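Predicted metal-dependent hydrolase of the TIM-barrel fold (Lactobacillus casei, PDB 2QPX) probably acts as a metal-dependent hydrolase of the amidohydrolase type, binding two zinc ions in a TIM-barrel, with its natural substrate unknown. Local coordinates at residues 28-33 with 322-327; 38-43 with 229-234; 299-304 with 338-343. One frame throughout, in Å; residues are numbered along the deposited sequence.

Contact 1. Residues 28-33 with 322-327; sequences PNRDDR and YPEMYG
The Tyr322 ring and the Arg30 guanidinium stand almost square to each other, their planes 81° apart. Over one face of the ring, toward its rim, sits water 1, while Arg33 approaches obliquely and brings CB to 3.7 Å from Tyr322 CE2. The phenol oxygen reaches the helix backbone: Tyr322 OH lies 3.4 Å from Arg30 CA. Glu324 meets the guanidinium at its edge and in its plane, forming a salt bridge in which Arg30 NH2 is 2.8 Å from Glu324 OE2, bent to 146° at the hydrogen. Water 1 adds a second link beside it, accepting from Arg30 NE at 2.9 Å and donating to Glu324 OE1 at 2.8 Å. Arg30 spans the gap because its CG is anti to the backbone N (chi1 174°) and the chain runs extended to NE, crossing the phenol oxygen at a slant, Arg30 CG 3.6 Å from Tyr322 OH. The guanidinium is fixed by Arg30 NH1, which bonds to the carbonyls of Pro73 and Ala75, and Tyr85 OH also bonds Glu324 OE2, so this buried pair is held from several directions. The contact joins the first turn of helix 30-37 to Tyr322 and the start of helix 323-342 after it; helix 79-92 packs against it through Tyr82 and Tyr85, and helix 54-66 through Ala63, which touches both Arg30 and Glu324.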
loop_
_atom_site.group_PDB
_atom_site.type_symbol
_atom_site.label_atom_id
_atom_site.label_comp_id
_atom_site.label_asym_id
_atom_site.label_seq_id
_atom_site.Cartn_x
_atom_site.Cartn_y
_atom_site.Cartn_z
ATOM N N PRO A 28 1.204 8.639 39.766
ATOM C CA PRO A 28 2.425 7.953 40.196
ATOM C C PRO A 28 3.143 7.014 39.218
ATOM O O PRO A 28 4.391 6.961 39.230
ATOM C CB PRO A 28 1.952 7.171 41.448
ATOM C CG PRO A 28 0.504 6.936 41.207
ATOM C CD PRO A 28 0.034 8.223 40.564
ATOM N N ASN A 29 2.399 6.319 38.368
ATOM C CA ASN A 29 2.998 5.257 37.515
ATOM C C ASN A 29 3.337 5.832 36.132
ATOM O O ASN A 29 2.866 5.357 35.105
ATOM C CB ASN A 29 2.040 4.054 37.409
ATOM C CG ASN A 29 0.622 4.435 36.947
ATOM O OD1 ASN A 29 0.194 5.605 37.057
ATOM N ND2 ASN A 29 -0.122 3.441 36.428
ATOM N N ARG A 30 4.179 6.852 36.117
ATOM C CA ARG A 30 4.478 7.616 34.912
ATOM C C ARG A 30 5.083 6.742 33.781
ATOM O O ARG A 30 4.678 6.843 32.616
ATOM C CB ARG A 30 5.388 8.786 35.258
ATOM C CG ARG A 30 5.871 9.562 34.099
ATOM C CD ARG A 30 6.380 10.970 34.556
ATOM N NE ARG A 30 7.072 11.593 33.450
ATOM C CZ ARG A 30 8.328 11.961 33.424
ATOM N NH1 ARG A 30 9.037 12.005 34.531
ATOM N NH2 ARG A 30 8.836 12.393 32.302
ATOM N N ASP A 31 6.053 5.887 34.101
ATOM C CA ASP A 31 6.652 4.983 33.088
ATOM C C ASP A 31 5.562 4.126 32.415
ATOM O O ASP A 31 5.465 4.063 31.188
ATOM C CB ASP A 31 7.691 4.088 33.758
ATOM C CG ASP A 31 8.549 3.300 32.802
ATOM O OD1 ASP A 31 8.406 3.374 31.600
ATOM O OD2 ASP A 31 9.502 2.643 33.272
ATOM N N ASP A 32 4.715 3.496 33.209
ATOM C CA ASP A 32 3.656 2.657 32.653
ATOM C C ASP A 32 2.643 3.486 31.849
ATOM O O ASP A 32 2.159 3.030 30.800
ATOM C CB ASP A 32 2.955 1.856 33.743
ATOM C CG ASP A 32 3.792 0.700 34.279
ATOM O OD1 ASP A 32 4.892 0.383 33.761
ATOM O OD2 ASP A 32 3.293 0.098 35.243
ATOM N N ARG A 33 2.319 4.682 32.315
ATOM C CA ARG A 33 1.400 5.554 31.567
ATOM C C ARG A 33 1.992 5.992 30.233
ATOM O O ARG A 33 1.275 6.122 29.232
ATOM C CB ARG A 33 0.923 6.773 32.390
ATOM C CG ARG A 33 0.015 6.415 33.580
ATOM C CD ARG A 33 -1.365 5.859 33.185
ATOM N NE ARG A 33 -2.223 6.785 32.417
ATOM C CZ ARG A 33 -3.111 7.631 32.930
ATOM N NH1 ARG A 33 -3.308 7.723 34.234
ATOM N NH2 ARG A 33 -3.846 8.362 32.126
ATOM N N TYR A 322 0.934 13.130 27.935
ATOM C CA TYR A 322 2.218 13.627 28.338
ATOM C C TYR A 322 2.945 14.357 27.243
ATOM O O TYR A 322 2.804 14.037 26.070
ATOM C CB TYR A 322 3.073 12.453 28.816
ATOM C CG TYR A 322 2.782 11.852 30.186
ATOM C CD1 TYR A 322 2.478 12.645 31.288
ATOM C CD2 TYR A 322 2.879 10.488 30.393
ATOM C CE1 TYR A 322 2.319 12.082 32.553
ATOM C CE2 TYR A 322 2.738 9.923 31.640
ATOM C CZ TYR A 322 2.443 10.723 32.726
ATOM O OH TYR A 322 2.319 10.111 33.938
ATOM N N PRO A 323 3.799 15.324 27.617
ATOM C CA PRO A 323 4.483 16.128 26.604
ATOM C C PRO A 323 5.449 15.365 25.727
ATOM O O PRO A 323 5.715 15.800 24.608
ATOM C CB PRO A 323 5.171 17.226 27.412
ATOM C CG PRO A 323 5.370 16.601 28.792
ATOM C CD PRO A 323 4.101 15.792 28.992
ATOM N N GLU A 324 5.951 14.230 26.203
ATOM C CA GLU A 324 6.814 13.396 25.341
ATOM C C GLU A 324 6.140 12.992 24.037
ATOM O O GLU A 324 6.818 12.855 23.015
ATOM C CB GLU A 324 7.263 12.118 26.049
ATOM C CG GLU A 324 8.192 12.326 27.217
ATOM C CD GLU A 324 7.511 12.582 28.569
ATOM O OE1 GLU A 324 6.332 12.954 28.636
ATOM O OE2 GLU A 324 8.229 12.499 29.594
HETATM N N MSE A 325 4.835 12.735 24.077
HETATM C CA MSE A 325 4.170 12.287 22.875
HETATM C C MSE A 325 4.071 13.451 21.897
HETATM O O MSE A 325 4.185 13.257 20.688
HETATM C CB MSE A 325 2.801 11.696 23.184
HETATM C CG MSE A 325 2.058 11.100 21.978
HETATM SE SE MSE A 325 0.510 10.099 22.499
HETATM C CE MSE A 325 -0.110 9.584 20.699
ATOM N N TYR A 326 3.813 14.667 22.416
ATOM C CA TYR A 326 3.861 15.838 21.575
ATOM C C TYR A 326 5.268 16.058 20.980
ATOM O O TYR A 326 5.435 16.316 19.756
ATOM C CB TYR A 326 3.487 17.081 22.391
ATOM C CG TYR A 326 1.981 17.267 22.626
ATOM C CD1 TYR A 326 1.327 16.696 23.701
ATOM C CD2 TYR A 326 1.217 18.014 21.721
ATOM C CE1 TYR A 326 -0.031 16.882 23.882
ATOM C CE2 TYR A 326 -0.140 18.220 21.903
ATOM C CZ TYR A 326 -0.748 17.668 22.988
ATOM O OH TYR A 326 -2.088 17.906 23.135
ATOM N N GLY A 327 6.274 16.002 21.849
ATOM C CA GLY A 327 7.654 16.209 21.416
ATOM C C GLY A 327 8.115 15.224 20.363
ATOM O O GLY A 327 8.804 15.617 19.406
HETATM O O HOH W 1 5.648 12.855 31.307
#

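Contact 2. Residues 38-43 with 229-234; sequences STEADK and VGYGDA
Between Glu40 and residues 231-233 the direct contacts are all van der Waals. Glu40 CG lies 3.8 Å from Tyr231 CE1, approaching the ring obliquely, and its CB is as far, 3.8 Å, from Gly232 O. The Tyr231 ring comes forward because its CG is anti to the backbone N (chi1 -169°), which carries the phenol toward the Glu40 backbone. Glu40 O is 3.5 Å from Asp233 CB; here the segments come nearest, Glu40 CA lying 5.2 Å from Asp233 CA.

Polar links across the gap go through water. Water 2, in the plane of the Tyr231 ring at its edge, bonds Tyr231 OH at 2.7 Å and accepts a longer bond from Glu40 N. Water 3 donates to Glu40 O at 3.0 Å and accepts from Ala234 N at 2.9 Å, so both backbone polar groups of Glu40 are tied to the 231-234 loop through solvent.

Within the 38-43 loop, Ala41 N donates to Thr39 OG1 at 3.1 Å and 170°, a nearly straight ST-turn bond that shapes the chain around Glu40. Another subunit joins in: Tyr274 OH of the second subunit bonds Gly232 O.

Segment 229-234 leaves strand 225-229 just past the zinc ligand His228, whose NE2 bonds Gly230 O, presumably leaving ND1 for the metal. This is a loop at the C-terminal end of a barrel strand, the rim where amidohydrolases build their metal centre.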
loop_
_atom_site.group_PDB
_atom_site.type_symbol
_atom_site.label_atom_id
_atom_site.label_comp_id
_atom_site.label_asym_id
_atom_site.label_seq_id
_atom_site.Cartn_x
_atom_site.Cartn_y
_atom_site.Cartn_z
ATOM N N SER A 38 1.727 5.090 24.336
ATOM C CA SER A 38 2.593 4.952 23.174
ATOM C C SER A 38 2.041 4.031 22.098
ATOM O O SER A 38 2.686 3.851 21.056
ATOM C CB SER A 38 3.980 4.454 23.592
ATOM O OG SER A 38 3.961 3.083 23.943
ATOM N N THR A 39 0.848 3.476 22.330
ATOM C CA THR A 39 0.229 2.516 21.428
ATOM C C THR A 39 -1.274 2.666 21.486
ATOM O O THR A 39 -1.800 3.205 22.451
ATOM C CB THR A 39 0.584 1.049 21.845
ATOM O OG1 THR A 39 0.019 0.113 20.921
ATOM C CG2 THR A 39 0.099 0.722 23.272
ATOM N N GLU A 40 -1.962 2.186 20.460
ATOM C CA GLU A 40 -3.414 2.089 20.476
ATOM C C GLU A 40 -3.954 0.774 21.028
ATOM O O GLU A 40 -5.170 0.583 21.091
ATOM C CB GLU A 40 -3.964 2.365 19.067
ATOM C CG GLU A 40 -3.631 3.792 18.630
ATOM C CD GLU A 40 -4.127 4.840 19.650
ATOM O OE1 GLU A 40 -5.332 4.827 19.940
ATOM O OE2 GLU A 40 -3.333 5.661 20.167
ATOM N N ALA A 41 -3.070 -0.119 21.464
ATOM C CA ALA A 41 -3.484 -1.351 22.112
ATOM C C ALA A 41 -4.246 -1.019 23.400
ATOM O O ALA A 41 -4.016 0.036 24.016
ATOM C CB ALA A 41 -2.256 -2.248 22.432
ATOM N N ASP A 42 -5.113 -1.942 23.805
ATOM C CA ASP A 42 -5.934 -1.760 25.001
ATOM C C ASP A 42 -5.254 -2.277 26.272
ATOM O O ASP A 42 -4.131 -2.757 26.248
ATOM C CB ASP A 42 -7.338 -2.353 24.785
ATOM C CG ASP A 42 -7.371 -3.868 24.767
ATOM O OD1 ASP A 42 -6.516 -4.532 25.361
ATOM O OD2 ASP A 42 -8.288 -4.417 24.157
ATOM N N LYS A 43 -5.931 -2.100 27.410
ATOM C CA LYS A 43 -5.355 -2.420 28.706
ATOM C C LYS A 43 -5.067 -3.888 28.905
ATOM O O LYS A 43 -4.318 -4.256 29.829
ATOM C CB LYS A 43 -6.307 -1.937 29.825
ATOM C CG LYS A 43 -7.640 -2.641 29.794
ATOM N N VAL A 229 -8.897 9.022 10.220
ATOM C CA VAL A 229 -8.745 8.122 9.080
ATOM C C VAL A 229 -7.646 7.111 9.437
ATOM O O VAL A 229 -6.576 7.478 9.912
ATOM C CB VAL A 229 -8.365 8.893 7.783
ATOM C CG1 VAL A 229 -8.072 7.907 6.602
ATOM C CG2 VAL A 229 -9.477 9.929 7.411
ATOM N N GLY A 230 -7.888 5.827 9.165
ATOM C CA GLY A 230 -6.839 4.810 9.304
ATOM C C GLY A 230 -6.576 4.386 10.749
ATOM O O GLY A 230 -7.517 4.253 11.537
ATOM N N TYR A 231 -5.284 4.186 11.072
ATOM C CA TYR A 231 -4.728 3.750 12.383
ATOM C C TYR A 231 -5.656 3.958 13.576
ATOM O O TYR A 231 -5.796 5.042 14.063
ATOM C CB TYR A 231 -3.345 4.406 12.572
ATOM C CG TYR A 231 -2.436 3.929 13.716
ATOM C CD1 TYR A 231 -2.734 2.823 14.504
ATOM C CD2 TYR A 231 -1.309 4.649 14.015
ATOM C CE1 TYR A 231 -1.896 2.424 15.533
ATOM C CE2 TYR A 231 -0.470 4.283 15.058
ATOM C CZ TYR A 231 -0.766 3.176 15.818
ATOM O OH TYR A 231 0.065 2.760 16.859
ATOM N N GLY A 232 -6.258 2.862 14.040
ATOM C CA GLY A 232 -7.164 2.873 15.192
ATOM C C GLY A 232 -6.895 1.716 16.137
ATOM O O GLY A 232 -5.892 1.029 16.027
ATOM N N ASP A 233 -7.792 1.508 17.091
ATOM C CA ASP A 233 -7.669 0.382 18.018
ATOM C C ASP A 233 -8.223 -0.946 17.458
ATOM O O ASP A 233 -8.714 -1.008 16.333
ATOM C CB ASP A 233 -8.281 0.729 19.408
ATOM C CG ASP A 233 -9.785 0.854 19.393
ATOM O OD1 ASP A 233 -10.443 0.344 18.472
ATOM O OD2 ASP A 233 -10.313 1.472 20.347
ATOM N N ALA A 234 -8.122 -2.022 18.239
ATOM C CA ALA A 234 -8.511 -3.375 17.777
ATOM C C ALA A 234 -10.009 -3.490 17.499
ATOM O O ALA A 234 -10.442 -4.403 16.795
ATOM C CB ALA A 234 -8.070 -4.456 18.815
HETATM O O HOH W 2 -0.544 0.439 18.107
HETATM O O HOH W 3 -6.942 -1.852 20.905
#

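Contact 3. Residues 299-304 with 338-343; sequences RVFNEA and VAHFNQ
His340 is met by two neighbouring residues of helix 299-304, one on a ring face and one at an edge. Phe301 turns its edge to that face in a T-shaped pair, with centroids 5.2 Å apart and planes at 77°; the closest approach is Phe301 CE2 to His340 CG, 3.6 Å, toward the rim of the imidazole. Asn302 supplies the polar part: His340 ND1 donates to Asn302 OD1 at 2.9 Å, from above the carbonyl plane, 42° out of it, and thus not along a lone pair. His340 CG is anti to its backbone N, as is that of Phe301, and the two side chains leave their helices to cross at about a right angle.

Beyond this first pair, Phe341 closes the aromatic group. Phe341 CE2 lies 4.4 Å from Phe301 CZ in an oblique apolar contact, and His340 CD2 sits over the centre of the Phe341 ring. The second nitrogen of the imidazole, NE2, bonds Tyr310 OH, so both ring nitrogens are engaged and the rotation of the ring is fixed; with ND1 donating, NE2 would probably be the acceptor if the ring is neutral.

Farther out, helix 349-367 backs the rings, Ile359 touching both Phe301 and Phe341, with Trp355 and Ile356 also on Phe341. Helix 297-304 also meets other copies of the protein: Asn302, besides bonding His340, packs on Arg299 of the third subunit, and Arg299 NH1 forms a salt bridge with Glu306 of the second. The helix segments cross at 46°, their axes 10.0 Å apart, and the whole is helix-to-helix packing in the outer layer of the TIM-barrel, where a helix that takes part in the trimer interface rests on helix 323-342.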
loop_
_atom_site.group_PDB
_atom_site.type_symbol
_atom_site.label_atom_id
_atom_site.label_comp_id
_atom_site.label_asym_id
_atom_site.label_seq_id
_atom_site.Cartn_x
_atom_site.Cartn_y
_atom_site.Cartn_z
ATOM N N ARG A 299 9.566 8.132 5.501
ATOM C CA ARG A 299 9.053 7.459 4.297
ATOM C C ARG A 299 7.566 7.679 4.117
ATOM O O ARG A 299 7.101 7.899 2.993
ATOM C CB ARG A 299 9.411 5.984 4.248
ATOM C CG ARG A 299 8.602 5.033 5.025
ATOM C CD ARG A 299 9.079 3.551 4.786
ATOM N NE ARG A 299 10.442 3.437 5.283
ATOM C CZ ARG A 299 10.781 3.123 6.518
ATOM N NH1 ARG A 299 9.870 2.770 7.433
ATOM N NH2 ARG A 299 12.074 3.117 6.829
ATOM N N VAL A 300 6.812 7.692 5.218
ATOM C CA VAL A 300 5.379 8.021 5.162
ATOM C C VAL A 300 5.129 9.444 4.702
ATOM O O VAL A 300 4.276 9.675 3.834
ATOM C CB VAL A 300 4.639 7.679 6.486
ATOM C CG1 VAL A 300 3.206 8.215 6.470
ATOM C CG2 VAL A 300 4.651 6.140 6.675
ATOM N N PHE A 301 5.911 10.414 5.190
ATOM C CA PHE A 301 5.789 11.760 4.691
ATOM C C PHE A 301 6.039 11.799 3.187
ATOM O O PHE A 301 5.274 12.401 2.409
ATOM C CB PHE A 301 6.739 12.713 5.425
ATOM C CG PHE A 301 6.613 14.119 4.958
ATOM C CD1 PHE A 301 5.653 14.958 5.515
ATOM C CD2 PHE A 301 7.377 14.588 3.917
ATOM C CE1 PHE A 301 5.482 16.243 5.019
ATOM C CE2 PHE A 301 7.191 15.859 3.415
ATOM C CZ PHE A 301 6.270 16.683 3.960
ATOM N N ASN A 302 7.138 11.173 2.756
ATOM C CA ASN A 302 7.474 11.206 1.357
ATOM C C ASN A 302 6.366 10.603 0.501
ATOM O O ASN A 302 6.010 11.138 -0.545
ATOM C CB ASN A 302 8.762 10.433 1.096
ATOM C CG ASN A 302 9.994 11.069 1.702
ATOM O OD1 ASN A 302 10.006 12.261 2.026
ATOM N ND2 ASN A 302 11.068 10.258 1.843
ATOM N N GLU A 303 5.854 9.467 0.924
ATOM C CA GLU A 303 4.791 8.784 0.183
ATOM C C GLU A 303 3.521 9.652 0.125
ATOM O O GLU A 303 2.885 9.765 -0.923
ATOM C CB GLU A 303 4.462 7.423 0.810
ATOM C CG GLU A 303 5.531 6.354 0.646
ATOM C CD GLU A 303 5.322 5.143 1.556
ATOM O OE1 GLU A 303 4.166 4.878 1.968
ATOM O OE2 GLU A 303 6.337 4.455 1.881
ATOM N N ALA A 304 3.226 10.292 1.253
ATOM C CA ALA A 304 2.050 11.149 1.422
ATOM C C ALA A 304 2.005 12.328 0.453
ATOM O O ALA A 304 0.926 12.755 0.059
ATOM C CB ALA A 304 1.968 11.654 2.890
ATOM N N VAL A 338 13.100 18.021 6.844
ATOM C CA VAL A 338 14.488 18.264 6.384
ATOM C C VAL A 338 14.932 17.248 5.349
ATOM O O VAL A 338 15.508 17.618 4.329
ATOM C CB VAL A 338 15.472 18.246 7.574
ATOM C CG1 VAL A 338 16.952 18.358 7.126
ATOM C CG2 VAL A 338 15.133 19.354 8.564
ATOM N N ALA A 339 14.656 15.965 5.594
ATOM C CA ALA A 339 15.087 14.894 4.715
ATOM C C ALA A 339 14.393 15.018 3.365
ATOM O O ALA A 339 14.988 14.766 2.345
ATOM C CB ALA A 339 14.802 13.523 5.336
ATOM N N HIS A 340 13.138 15.447 3.365
ATOM C CA HIS A 340 12.382 15.558 2.129
ATOM C C HIS A 340 12.831 16.755 1.302
ATOM O O HIS A 340 13.065 16.656 0.085
ATOM C CB HIS A 340 10.890 15.711 2.428
ATOM C CG HIS A 340 10.039 15.766 1.191
ATOM N ND1 HIS A 340 9.696 14.637 0.471
ATOM C CD2 HIS A 340 9.521 16.820 0.512
ATOM C CE1 HIS A 340 8.955 14.999 -0.563
ATOM N NE2 HIS A 340 8.826 16.315 -0.563
ATOM N N PHE A 341 12.874 17.901 1.937
ATOM C CA PHE A 341 13.110 19.127 1.212
ATOM C C PHE A 341 14.574 19.396 0.879
ATOM O O PHE A 341 14.837 20.097 -0.117
ATOM C CB PHE A 341 12.518 20.325 1.928
ATOM C CG PHE A 341 11.016 20.365 1.859
ATOM C CD1 PHE A 341 10.370 20.651 0.674
ATOM C CD2 PHE A 341 10.254 20.046 2.967
ATOM C CE1 PHE A 341 8.973 20.642 0.611
ATOM C CE2 PHE A 341 8.883 20.047 2.917
ATOM C CZ PHE A 341 8.238 20.344 1.745
ATOM N N ASN A 342 15.511 18.847 1.627
ATOM C CA ASN A 342 16.932 19.153 1.326
ATOM C C ASN A 342 17.265 18.812 -0.113
ATOM O O ASN A 342 17.890 19.610 -0.774
ATOM C CB ASN A 342 17.889 18.406 2.247
ATOM C CG ASN A 342 18.180 19.154 3.538
ATOM O OD1 ASN A 342 17.697 20.257 3.754
ATOM N ND2 ASN A 342 18.997 18.540 4.413
ATOM N N GLN A 343 16.835 17.652 -0.609
ATOM C CA GLN A 343 17.247 17.233 -1.955
ATOM C C GLN A 343 16.119 17.316 -2.987
ATOM O O GLN A 343 16.249 16.803 -4.099
ATOM C CB GLN A 343 17.787 15.799 -1.917
#

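Helix 323-342 ties contacts 1 and 3 together, its first turns serving the former and its last turn the latter; their centres are about 28 Å apart. Contact 2 lies nested within the chain loop that contact 1 closes, about 17 Å away between centres, with nearest atoms about 5 Å apart and no touch. Contact 2 is also close to the metal centre: Gly232 is about 4 Å from the side chain of the zinc ligand His228, and about 7 Å from a zinc ion, while in contact 1 the Tyr322 side chain is about 11 Å from that of the ligand His20. Contact 3 is remote from the zinc site, about 25 Å from contact 2 between centres, yet both touch the second subunit.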